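Aspartate--tRNA(Asp/Asn) ligase (Sulfolobus tokodaii, PDB 1WYD) activates L-aspartate with ATP and, in all likelihood, transfers it to both tRNA(Asp) and tRNA(Asn), working as a homodimeric class II aminoacyl-tRNA synthetase. Local coordinates at residues V19-W24 with I85-E90. Sequence-based numbering, arbitrary orientation.
Sequences VIWAGW and IELHAE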
loop_
_atom_site.group_PDB
_atom_site.type_symbol
_atom_site.label_atom_id
_atom_site.label_comp_id
_atom_site.label_asym_id
_atom_site.label_seq_id
_atom_site.Cartn_x
_atom_site.Cartn_y
_atom_site.Cartn_z
ATOM N N VAL B 19 25.461 18.215 22.388
ATOM C CA VAL B 19 24.488 17.499 21.575
ATOM C C VAL B 19 23.579 16.695 22.501
ATOM O O VAL B 19 23.977 16.321 23.616
ATOM C CB VAL B 19 25.208 16.602 20.538
ATOM C CG1 VAL B 19 24.307 15.495 20.033
ATOM C CG2 VAL B 19 25.712 17.441 19.357
ATOM N N ILE B 20 22.343 16.465 22.066
ATOM C CA ILE B 20 21.466 15.543 22.778
ATOM C C ILE B 20 21.123 14.365 21.885
ATOM O O ILE B 20 20.504 14.533 20.834
ATOM C CB ILE B 20 20.208 16.232 23.282
ATOM C CG1 ILE B 20 20.572 17.570 23.949
ATOM C CG2 ILE B 20 19.430 15.276 24.217
ATOM C CD1 ILE B 20 19.480 18.162 24.828
ATOM N N TRP B 21 21.573 13.183 22.300
ATOM C CA TRP B 21 21.199 11.930 21.661
ATOM C C TRP B 21 20.053 11.287 22.414
ATOM O O TRP B 21 19.927 11.483 23.644
ATOM C CB TRP B 21 22.371 10.967 21.640
ATOM C CG TRP B 21 23.329 11.234 20.547
ATOM C CD1 TRP B 21 23.183 12.126 19.541
ATOM C CD2 TRP B 21 24.599 10.600 20.342
ATOM N NE1 TRP B 21 24.273 12.085 18.708
ATOM C CE2 TRP B 21 25.167 11.168 19.187
ATOM C CE3 TRP B 21 25.321 9.607 21.027
ATOM C CZ2 TRP B 21 26.413 10.790 18.698
ATOM C CZ3 TRP B 21 26.551 9.227 20.545
ATOM C CH2 TRP B 21 27.093 9.813 19.388
ATOM N N ALA B 22 19.214 10.536 21.689
ATOM C CA ALA B 22 18.250 9.631 22.342
ATOM C C ALA B 22 18.255 8.254 21.686
ATOM O O ALA B 22 18.528 8.118 20.479
ATOM C CB ALA B 22 16.838 10.218 22.369
ATOM N N GLY B 23 17.968 7.232 22.479
ATOM C CA GLY B 23 17.917 5.905 21.914
ATOM C C GLY B 23 18.062 4.781 22.898
ATOM O O GLY B 23 17.762 4.932 24.071
ATOM N N TRP B 24 18.532 3.652 22.377
ATOM C CA TRP B 24 18.624 2.394 23.093
ATOM C C TRP B 24 20.052 2.080 23.521
ATOM O O TRP B 24 21.012 2.231 22.759
ATOM C CB TRP B 24 18.084 1.260 22.208
ATOM C CG TRP B 24 16.593 1.244 22.059
ATOM C CD1 TRP B 24 15.681 0.629 22.894
ATOM C CD2 TRP B 24 15.827 1.897 21.051
ATOM N NE1 TRP B 24 14.397 0.853 22.447
ATOM C CE2 TRP B 24 14.448 1.633 21.325
ATOM C CE3 TRP B 24 16.149 2.661 19.921
ATOM C CZ2 TRP B 24 13.419 2.083 20.503
ATOM C CZ3 TRP B 24 15.108 3.132 19.111
ATOM C CH2 TRP B 24 13.769 2.835 19.402
ATOM N N ILE B 85 33.929 10.160 16.156
ATOM C CA ILE B 85 33.472 10.849 17.364
ATOM C C ILE B 85 32.939 9.961 18.486
ATOM O O ILE B 85 32.730 8.753 18.328
ATOM C CB ILE B 85 32.399 11.924 17.052
ATOM C CG1 ILE B 85 31.229 11.305 16.272
ATOM C CG2 ILE B 85 33.021 13.154 16.382
ATOM C CD1 ILE B 85 29.934 11.308 17.057
ATOM N N GLU B 86 32.719 10.627 19.617
ATOM C CA GLU B 86 32.071 10.077 20.784
ATOM C C GLU B 86 31.464 11.232 21.582
ATOM O O GLU B 86 31.924 12.372 21.490
ATOM C CB GLU B 86 33.055 9.268 21.646
ATOM C CG GLU B 86 34.479 9.788 21.674
ATOM C CD GLU B 86 35.295 9.227 22.824
ATOM O OE1 GLU B 86 35.555 7.993 22.848
ATOM O OE2 GLU B 86 35.680 10.035 23.705
ATOM N N LEU B 87 30.425 10.904 22.353
ATOM C CA LEU B 87 29.694 11.829 23.199
ATOM C C LEU B 87 30.152 11.632 24.624
ATOM O O LEU B 87 30.101 10.517 25.138
ATOM C CB LEU B 87 28.208 11.493 23.133
ATOM C CG LEU B 87 27.124 12.573 23.057
ATOM C CD1 LEU B 87 25.889 12.067 23.697
ATOM C CD2 LEU B 87 27.562 13.868 23.677
ATOM N N HIS B 88 30.585 12.709 25.277
ATOM C CA HIS B 88 31.035 12.625 26.658
ATOM C C HIS B 88 29.865 13.002 27.537
ATOM O O HIS B 88 29.462 14.152 27.578
ATOM C CB HIS B 88 32.260 13.523 26.882
ATOM C CG HIS B 88 33.540 12.928 26.366
ATOM N ND1 HIS B 88 34.780 13.274 26.865
ATOM C CD2 HIS B 88 33.771 12.003 25.398
ATOM C CE1 HIS B 88 35.716 12.594 26.226
ATOM N NE2 HIS B 88 35.131 11.813 25.334
ATOM N N ALA B 89 29.290 12.029 28.224
ATOM C CA ALA B 89 27.990 12.258 28.842
ATOM C C ALA B 89 28.055 13.234 30.023
ATOM O O ALA B 89 29.005 13.182 30.834
ATOM C CB ALA B 89 27.368 10.955 29.254
ATOM N N GLU B 90 27.056 14.116 30.116
ATOM C CA GLU B 90 26.917 15.007 31.268
ATOM C C GLU B 90 25.626 14.710 32.029
ATOM O O GLU B 90 25.554 14.850 33.260
ATOM C CB GLU B 90 26.942 16.482 30.836
ATOM C CG GLU B 90 28.206 16.912 30.091
ATOM C CD GLU B 90 29.405 17.193 31.004
ATOM O OE1 GLU B 90 29.245 17.853 32.061
ATOM O OE2 GLU B 90 30.528 16.754 30.657
#
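Trp-21 and Leu-87 meet inside the OB-fold barrel of the anticodon-binding domain, where strands 18-31 and 85-89 face each other across the core. The axes of the two short strand segments run almost perpendicular, at 95°, and stay 9.0 Å apart at their closest, so the gap is bridged mainly by side chains. Both strands pair with strand 68-77, which carries the barrel wall from one to the other; Trp-21, for instance, shares backbone hydrogen bonds with Val-71.

The tight part is a CH-pi contact: Leu-87 CG stands 4.2 Å from the centroid of the six-membered ring of Trp-21, only 16° off the ring normal. Leu-87 CB lies 3.8 Å from Trp-21 CZ3 at the rim of the benzo ring, whereas CD1 of the leucine sits over CE3 and CD2 of the indole, nearer the ring fusion. The indole is swung there by a chi1 of -81°, which sets CG anti to the carbonyl carbon. Val-48 touches both side chains, and Leu-39 also packs on the tryptophan.

Val-19 marks the looser side, its side chain coming no nearer than 4.8 Å to segment 85-90. On the partly exposed outer surface of strand 85-89, Glu-86 turns away from the core, and its OE2 and His-88 NE2 are modelled 2.5 Å apart, a hydrogen bond whose exact length is doubtful. Back inside, Ile-85 meets the edge of the indole, near the ring plane, with CD1 3.9 Å from Trp-21 CZ2.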